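PDB 4Q6V: penicillin-binding protein activator LpoB from Salmonella enterica subsp. enterica serovar Typhimurium, which probably regulates peptidoglycan synthesis as an outer-membrane lipoprotein that activates penicillin-binding protein 1B, here represented by its C-terminal domain. Local coordinates for residues E46-R49 against N50-N54; T59-S62 against V63-S67; G89-N93 against V94-Y98. All coordinates share one frame; numbering follows the deposited sequence.

In the fold
All three are short-range contacts within the C-terminal domain, each tied to one helix around the mixed sheet. Contact 1 lies in the larger, C-terminal part of helix 41-54, with leucines against the sheet and Glu-46 and Asn-50 exposed; contact 2 starts helix 63-72, and contact 3 ends helix 84-94. Contact 2 is the most superficial, whereas contacts 1 and 3 are partly buried. Their chemistry follows their place: repeated backbone bonds within the helix, a serine cap at its start, a glycine turn at its end. Contact 2 touches both others, while contacts 1 and 3 stay about 9 Å apart at their nearest atoms.

Contact 1: residues E46-R49 against N50-N54; sequences ETLR and NALAN
Ala-53 N donates to Arg-49 O at 2.8 Å, the shortest of four consecutive i to i+4 backbone bonds that run through this part of the helix. Ala-51 N to Thr-47 O, at 3.0 Å, is the straightest of them, with an angle of 172° at the hydrogen. The bonds from Asn-50 N to Glu-46 O and from Leu-52 N to Leu-48 O complete the set. Two side chains take their polar ends to other partners: Arg-49 NH1 bonds to Val-61 O, beside strand 59-60, and Thr-47 OG1 turns back to Glu-43 O one helical turn earlier. This is the helix of a beta-alpha-beta unit, linking strand 25-35 to strand 59-60, and its amphipathic character shows in the residues chosen. Leu-48 sends CG anti to its own backbone N (chi1 -175°), and CG then meets Leu-52 CD1 at 3.8 Å. The same CD1 lies 3.4 Å from Leu-48 O, while Leu-52 CG sits still closer to that oxygen, at 3.2 Å, beside the backbone bond it receives. Branched and apolar, both leucines fill the space over Val-28 in the sheet, with Leu-52 also reaching Leu-100. Ala-51 brings its CB to 3.6 Å from Leu-48 O, and a small side chain suits the face toward helix 3-15, where Gln-8 touches it.

Contact 2: residues T59-S62 against V63-S67; sequences TLVS and VQQLS
Val-61 packs on both Leu-66 and Gln-65, its CG1 lying 3.9 Å from Gln-65 OE1; just before it in the chain, Leu-60 O is joined to the other amide atom, Gln-65 NE2, by a single water, which donates to the carbonyl at 3.0 Å and accepts from the amide at 2.9 Å. Gln-65 is long enough to make this bridge because its chain is extended beyond CG and runs back past the start of the helix toward the strand.

The same CG1 of Val-61 stands anti to the backbone N (chi1 -175°) and meets Leu-66 CD2 at 3.8 Å, the two side chains crossing at about a right angle. Valine just before the N-cap packing on the leucine of the first helical turn is a hydrophobic staple, and the apolar branching of both residues suits it.

Ser-62 is the N-cap itself. With OG held between its backbone N and carbonyl carbon (chi1 81°), the hydroxyl points along the coming helix and accepts from Gln-65 N at 3.2 Å, with a fairly straight angle of 165°. It thereby satisfies one of the N-H groups that the first turn leaves without a helical carbonyl, and a short polar side chain is well matched to the job. Gln-65 CG lies against the same oxygen, also at 3.2 Å. The backbone of Ser-62 contributes as well, its O receiving Leu-66 N at 3.0 Å as the first turn closes.

Strand 59-60 is one of the two outer strands of the sheet; the backbones of Thr-59 and the following Val-61 bond with Leu-26 of strand 25-35. Beyond it, Leu-66 rests on Leu-27 of that strand and on Ile-90 of helix 84-94, while Val-61 touches Val-94 at the end of that helix.

Contact 3: residues G89-N93 against V94-Y98; sequences GIARN and VGAQY
Val-94 N donates to Ile-90 O at 3.2 Å, an ordinary helical bond near the end of the helix. The N-H is shared with a second carbonyl, Ala-91 O, at 3.3 Å, though that bond is weak. The Val-94 side chain has CG2 turned between the backbone N and the carbonyl carbon, where it packs on the oxygens of the preceding turn, 3.3 Å from Ile-90 O and 3.4 Å from Ala-91 O. A beta-branched residue fits this spot, since a methyl close to the backbone can lie against them.

Gly-95 breaks the helix. Its phi of 81° is a conformation that glycine adopts readily, having no CB to crowd the carbonyl of the preceding residue, and it takes the chain out of the helical path.

Ala-96 completes a Schellman motif: its N-H reaches back across the turn to Ala-91 O at 3.0 Å, with an angle of 167°, giving the six-to-one bond that marks the motif. The inner approach, Gly-95 N to Arg-92 O, is long at 3.6 Å. Ala-96 CB comes to 4.1 Å from Ala-91 CB, the apolar pairing across the turn that commonly accompanies this cap; two small residues let the chain fold back closely.

Gln-97 then leads toward the strand, and its CG lies 3.8 Å above one face of the Tyr-98 ring, offset toward the rim. Tyr-98 opens strand 98-106, and the OH of this buried residue is hydrogen-bonded with Gly-19 O and Thr-21 N, so that an aromatic side chain with a polar end serves both core and loop.

Just before the strand, the Gln-97 backbone bonds with Val-25 and Val-120, and that of Tyr-98 with Leu-27. Helix 63-72 flanks the helical half, its Ala-69 touching both Ile-90 and Val-94, and Ala-96 rests on Leu-27 of strand 25-35.

Contact 1: residues E46-R49 against N50-N54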
loop_
_atom_site.group_PDB
_atom_site.type_symbol
_atom_site.label_atom_id
_atom_site.label_comp_id
_atom_site.label_asym_id
_atom_site.label_seq_id
_atom_site.Cartn_x
_atom_site.Cartn_y
_atom_site.Cartn_z
ATOM N N GLU A 46 5.692 -4.849 5.590
ATOM C CA GLU A 46 7.136 -4.997 5.305
ATOM C C GLU A 46 7.404 -5.838 4.080
ATOM O O GLU A 46 8.198 -5.477 3.205
ATOM C CB GLU A 46 7.918 -5.549 6.488
ATOM C CG GLU A 46 8.283 -4.489 7.525
ATOM C CD GLU A 46 9.308 -3.469 7.015
ATOM O OE1 GLU A 46 10.291 -3.887 6.361
ATOM O OE2 GLU A 46 9.170 -2.235 7.234
ATOM N N THR A 47 6.708 -6.965 3.983
ATOM C CA THR A 47 6.831 -7.802 2.794
ATOM C C THR A 47 6.522 -7.005 1.525
ATOM O O THR A 47 7.195 -7.118 0.514
ATOM C CB THR A 47 5.922 -9.053 2.910
ATOM O OG1 THR A 47 6.382 -9.859 4.000
ATOM C CG2 THR A 47 5.936 -9.902 1.654
ATOM N N LEU A 48 5.444 -6.234 1.588
ATOM C CA LEU A 48 4.934 -5.504 0.475
ATOM C C LEU A 48 5.966 -4.454 0.061
ATOM O O LEU A 48 6.254 -4.290 -1.134
ATOM C CB LEU A 48 3.596 -4.799 0.845
ATOM C CG LEU A 48 2.915 -4.087 -0.347
ATOM C CD1 LEU A 48 2.802 -4.962 -1.559
ATOM C CD2 LEU A 48 1.560 -3.522 0.075
ATOM N N ARG A 49 6.476 -3.724 1.039
ATOM C CA ARG A 49 7.431 -2.633 0.811
ATOM C C ARG A 49 8.671 -3.224 0.124
ATOM O O ARG A 49 9.262 -2.627 -0.801
ATOM C CB ARG A 49 7.762 -1.931 2.111
ATOM C CG ARG A 49 6.677 -1.011 2.663
ATOM C CD ARG A 49 7.062 -0.475 4.036
ATOM N NE ARG A 49 8.317 0.242 3.962
ATOM C CZ ARG A 49 8.478 1.557 3.806
ATOM N NH1 ARG A 49 7.442 2.363 3.756
ATOM N NH2 ARG A 49 9.694 2.083 3.720
ATOM N N ASN A 50 9.036 -4.444 0.537
ATOM C CA ASN A 50 10.184 -5.122 -0.083
ATOM C C ASN A 50 9.960 -5.486 -1.522
ATOM O O ASN A 50 10.769 -5.148 -2.380
ATOM C CB ASN A 50 10.597 -6.314 0.766
ATOM C CG ASN A 50 11.241 -5.890 2.072
ATOM O OD1 ASN A 50 10.921 -6.405 3.141
ATOM N ND2 ASN A 50 12.156 -4.941 1.999
ATOM N N ALA A 51 8.822 -6.120 -1.787
ATOM C CA ALA A 51 8.428 -6.444 -3.148
ATOM C C ALA A 51 8.426 -5.200 -4.059
ATOM O O ALA A 51 8.795 -5.287 -5.232
ATOM C CB ALA A 51 7.064 -7.117 -3.211
ATOM N N LEU A 52 8.036 -4.056 -3.495
ATOM C CA LEU A 52 7.956 -2.824 -4.260
ATOM C C LEU A 52 9.295 -2.139 -4.463
ATOM O O LEU A 52 9.531 -1.570 -5.546
ATOM C CB LEU A 52 7.002 -1.876 -3.558
ATOM C CG LEU A 52 5.545 -2.303 -3.598
ATOM C CD1 LEU A 52 4.744 -1.550 -2.564
ATOM C CD2 LEU A 52 4.952 -2.127 -4.982
ATOM N N ALA A 53 10.141 -2.158 -3.422
ATOM C CA ALA A 53 11.492 -1.623 -3.485
ATOM C C ALA A 53 12.423 -2.431 -4.375
ATOM O O ALA A 53 13.381 -1.870 -4.889
ATOM C CB ALA A 53 12.107 -1.532 -2.097
ATOM N N ASN A 54 12.134 -3.715 -4.565
ATOM C CA ASN A 54 12.997 -4.624 -5.313
ATOM C C ASN A 54 12.551 -4.725 -6.759
ATOM O O ASN A 54 13.387 -4.672 -7.661
ATOM C CB ASN A 54 13.022 -6.029 -4.665
ATOM C CG ASN A 54 13.693 -6.040 -3.293
ATOM O OD1 ASN A 54 14.337 -5.074 -2.863
ATOM N ND2 ASN A 54 13.549 -7.146 -2.576
#

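Contact 2: residues T59-S62 against V63-S67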
loop_
_atom_site.group_PDB
_atom_site.type_symbol
_atom_site.label_atom_id
_atom_site.label_comp_id
_atom_site.label_asym_id
_atom_site.label_seq_id
_atom_site.Cartn_x
_atom_site.Cartn_y
_atom_site.Cartn_z
ATOM N N THR A 59 11.041 4.648 -5.065
ATOM C CA THR A 59 11.425 5.252 -3.802
ATOM C C THR A 59 10.208 5.271 -2.938
ATOM O O THR A 59 9.216 5.902 -3.286
ATOM C CB THR A 59 11.878 6.709 -4.004
ATOM O OG1 THR A 59 13.045 6.681 -4.798
ATOM C CG2 THR A 59 12.224 7.361 -2.672
ATOM N N LEU A 60 10.285 4.559 -1.820
ATOM C CA LEU A 60 9.226 4.500 -0.836
ATOM C C LEU A 60 9.293 5.634 0.182
ATOM O O LEU A 60 10.371 6.004 0.683
ATOM C CB LEU A 60 9.185 3.135 -0.141
ATOM C CG LEU A 60 9.119 1.882 -1.006
ATOM C CD1 LEU A 60 9.032 0.659 -0.117
ATOM C CD2 LEU A 60 7.961 1.928 -1.984
ATOM N N VAL A 61 8.124 6.190 0.498
ATOM C CA VAL A 61 8.037 7.130 1.627
ATOM C C VAL A 61 8.306 6.312 2.855
ATOM O O VAL A 61 7.773 5.207 2.971
ATOM C CB VAL A 61 6.683 7.828 1.670
ATOM C CG1 VAL A 61 6.658 8.872 2.750
ATOM C CG2 VAL A 61 6.372 8.478 0.307
ATOM N N SER A 62 9.145 6.855 3.742
ATOM C CA SER A 62 9.574 6.140 4.946
ATOM C C SER A 62 8.605 6.339 6.120
ATOM O O SER A 62 7.881 7.319 6.208
ATOM C CB SER A 62 10.968 6.616 5.344
ATOM O OG SER A 62 10.861 7.841 6.054
ATOM N N VAL A 63 8.677 5.442 7.098
ATOM C CA VAL A 63 7.831 5.470 8.272
ATOM C C VAL A 63 7.919 6.844 8.965
ATOM O O VAL A 63 6.896 7.409 9.357
ATOM C CB VAL A 63 8.193 4.321 9.258
ATOM C CG1 VAL A 63 7.401 4.401 10.534
ATOM C CG2 VAL A 63 8.004 2.944 8.602
ATOM N N GLN A 64 9.132 7.380 9.092
ATOM C CA GLN A 64 9.391 8.574 9.865
ATOM C C GLN A 64 8.852 9.782 9.149
ATOM O O GLN A 64 8.165 10.610 9.741
ATOM C CB GLN A 64 10.868 8.735 10.223
ATOM C CG GLN A 64 11.308 7.838 11.403
ATOM C CD GLN A 64 12.552 8.389 12.088
ATOM O OE1 GLN A 64 12.680 9.613 12.256
ATOM N NE2 GLN A 64 13.479 7.506 12.481
ATOM N N GLN A 65 9.095 9.840 7.837
ATOM C CA GLN A 65 8.441 10.820 6.981
ATOM C C GLN A 65 6.936 10.884 7.138
ATOM O O GLN A 65 6.337 11.974 7.210
ATOM C CB GLN A 65 8.821 10.638 5.521
ATOM C CG GLN A 65 10.288 10.895 5.218
ATOM C CD GLN A 65 10.610 10.578 3.806
ATOM O OE1 GLN A 65 9.875 10.987 2.909
ATOM N NE2 GLN A 65 11.675 9.810 3.572
ATOM N N LEU A 66 6.308 9.724 7.192
ATOM C CA LEU A 66 4.867 9.670 7.347
ATOM C C LEU A 66 4.428 10.185 8.679
ATOM O O LEU A 66 3.481 11.007 8.724
ATOM C CB LEU A 66 4.306 8.251 7.156
ATOM C CG LEU A 66 4.412 7.716 5.729
ATOM C CD1 LEU A 66 4.141 6.217 5.670
ATOM C CD2 LEU A 66 3.502 8.514 4.802
ATOM N N SER A 67 5.101 9.713 9.742
ATOM C CA SER A 67 4.856 10.217 11.082
ATOM C C SER A 67 4.906 11.758 11.104
ATOM O O SER A 67 3.954 12.434 11.511
ATOM C CB SER A 67 5.843 9.584 12.081
ATOM O OG SER A 67 5.348 9.631 13.383
HETATM O O HOH W 1 11.474 8.788 0.911
#

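Contact 3: residues G89-N93 against V94-Y98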
loop_
_atom_site.group_PDB
_atom_site.type_symbol
_atom_site.label_atom_id
_atom_site.label_comp_id
_atom_site.label_asym_id
_atom_site.label_seq_id
_atom_site.Cartn_x
_atom_site.Cartn_y
_atom_site.Cartn_z
ATOM N N GLY A 89 -3.791 14.039 1.166
ATOM C CA GLY A 89 -3.245 15.122 1.988
ATOM C C GLY A 89 -1.815 14.815 2.386
ATOM O O GLY A 89 -0.952 15.679 2.275
ATOM N N ILE A 90 -1.545 13.578 2.794
ATOM C CA ILE A 90 -0.230 13.162 3.215
ATOM C C ILE A 90 0.699 13.016 2.016
ATOM O O ILE A 90 1.831 13.474 2.032
ATOM C CB ILE A 90 -0.273 11.851 4.051
ATOM C CG1 ILE A 90 -1.016 12.030 5.374
ATOM C CG2 ILE A 90 1.134 11.352 4.373
ATOM C CD1 ILE A 90 -0.355 12.980 6.325
ATOM N N ALA A 91 0.214 12.401 0.938
ATOM C CA ALA A 91 0.996 12.156 -0.264
ATOM C C ALA A 91 1.541 13.453 -0.780
ATOM O O ALA A 91 2.711 13.535 -1.198
ATOM C CB ALA A 91 0.124 11.481 -1.296
ATOM N N ARG A 92 0.738 14.518 -0.732
ATOM C CA ARG A 92 1.176 15.824 -1.282
ATOM C C ARG A 92 2.289 16.481 -0.478
ATOM O O ARG A 92 3.238 17.036 -1.060
ATOM C CB ARG A 92 -0.015 16.766 -1.424
ATOM C CG ARG A 92 -1.042 16.290 -2.448
ATOM C CD ARG A 92 -1.836 17.457 -3.040
ATOM N NE ARG A 92 -2.601 17.070 -4.238
ATOM C CZ ARG A 92 -3.915 16.847 -4.257
ATOM N NH1 ARG A 92 -4.672 16.972 -3.163
ATOM N NH2 ARG A 92 -4.494 16.493 -5.399
ATOM N N ASN A 93 2.196 16.368 0.850
ATOM C CA ASN A 93 3.253 16.857 1.719
ATOM C C ASN A 93 4.575 16.175 1.504
ATOM O O ASN A 93 5.583 16.859 1.584
ATOM C CB ASN A 93 2.853 16.765 3.200
ATOM C CG ASN A 93 2.521 18.116 3.817
ATOM O OD1 ASN A 93 2.750 18.351 5.011
ATOM N ND2 ASN A 93 1.986 19.029 3.001
ATOM N N VAL A 94 4.576 14.866 1.239
ATOM C CA VAL A 94 5.806 14.061 1.162
ATOM C C VAL A 94 6.370 13.889 -0.241
ATOM O O VAL A 94 7.424 13.256 -0.426
ATOM C CB VAL A 94 5.612 12.658 1.786
ATOM C CG1 VAL A 94 5.275 12.819 3.262
ATOM C CG2 VAL A 94 4.536 11.815 1.062
ATOM N N GLY A 95 5.640 14.397 -1.229
ATOM C CA GLY A 95 6.068 14.331 -2.608
ATOM C C GLY A 95 5.810 13.018 -3.355
ATOM O O GLY A 95 6.512 12.650 -4.302
ATOM N N ALA A 96 4.761 12.294 -2.967
ATOM C CA ALA A 96 4.489 10.977 -3.572
ATOM C C ALA A 96 3.647 11.158 -4.816
ATOM O O ALA A 96 2.721 11.997 -4.820
ATOM C CB ALA A 96 3.782 10.108 -2.560
ATOM N N GLN A 97 3.975 10.427 -5.869
ATOM C CA GLN A 97 3.187 10.421 -7.111
ATOM C C GLN A 97 2.015 9.433 -7.040
ATOM O O GLN A 97 0.957 9.655 -7.657
ATOM C CB GLN A 97 4.116 10.096 -8.280
ATOM C CG GLN A 97 3.454 10.170 -9.663
ATOM C CD GLN A 97 4.435 9.883 -10.808
ATOM O OE1 GLN A 97 5.656 9.756 -10.602
ATOM N NE2 GLN A 97 3.913 9.807 -12.017
ATOM N N TYR A 98 2.187 8.345 -6.291
ATOM C CA TYR A 98 1.203 7.319 -6.121
ATOM C C TYR A 98 0.935 6.983 -4.670
ATOM O O TYR A 98 1.804 7.127 -3.799
ATOM C CB TYR A 98 1.639 6.038 -6.844
ATOM C CG TYR A 98 2.017 6.170 -8.300
ATOM C CD1 TYR A 98 1.046 6.217 -9.298
ATOM C CD2 TYR A 98 3.335 6.230 -8.682
ATOM C CE1 TYR A 98 1.400 6.321 -10.636
ATOM C CE2 TYR A 98 3.699 6.346 -10.003
ATOM C CZ TYR A 98 2.738 6.381 -10.979
ATOM O OH TYR A 98 3.136 6.497 -12.294
#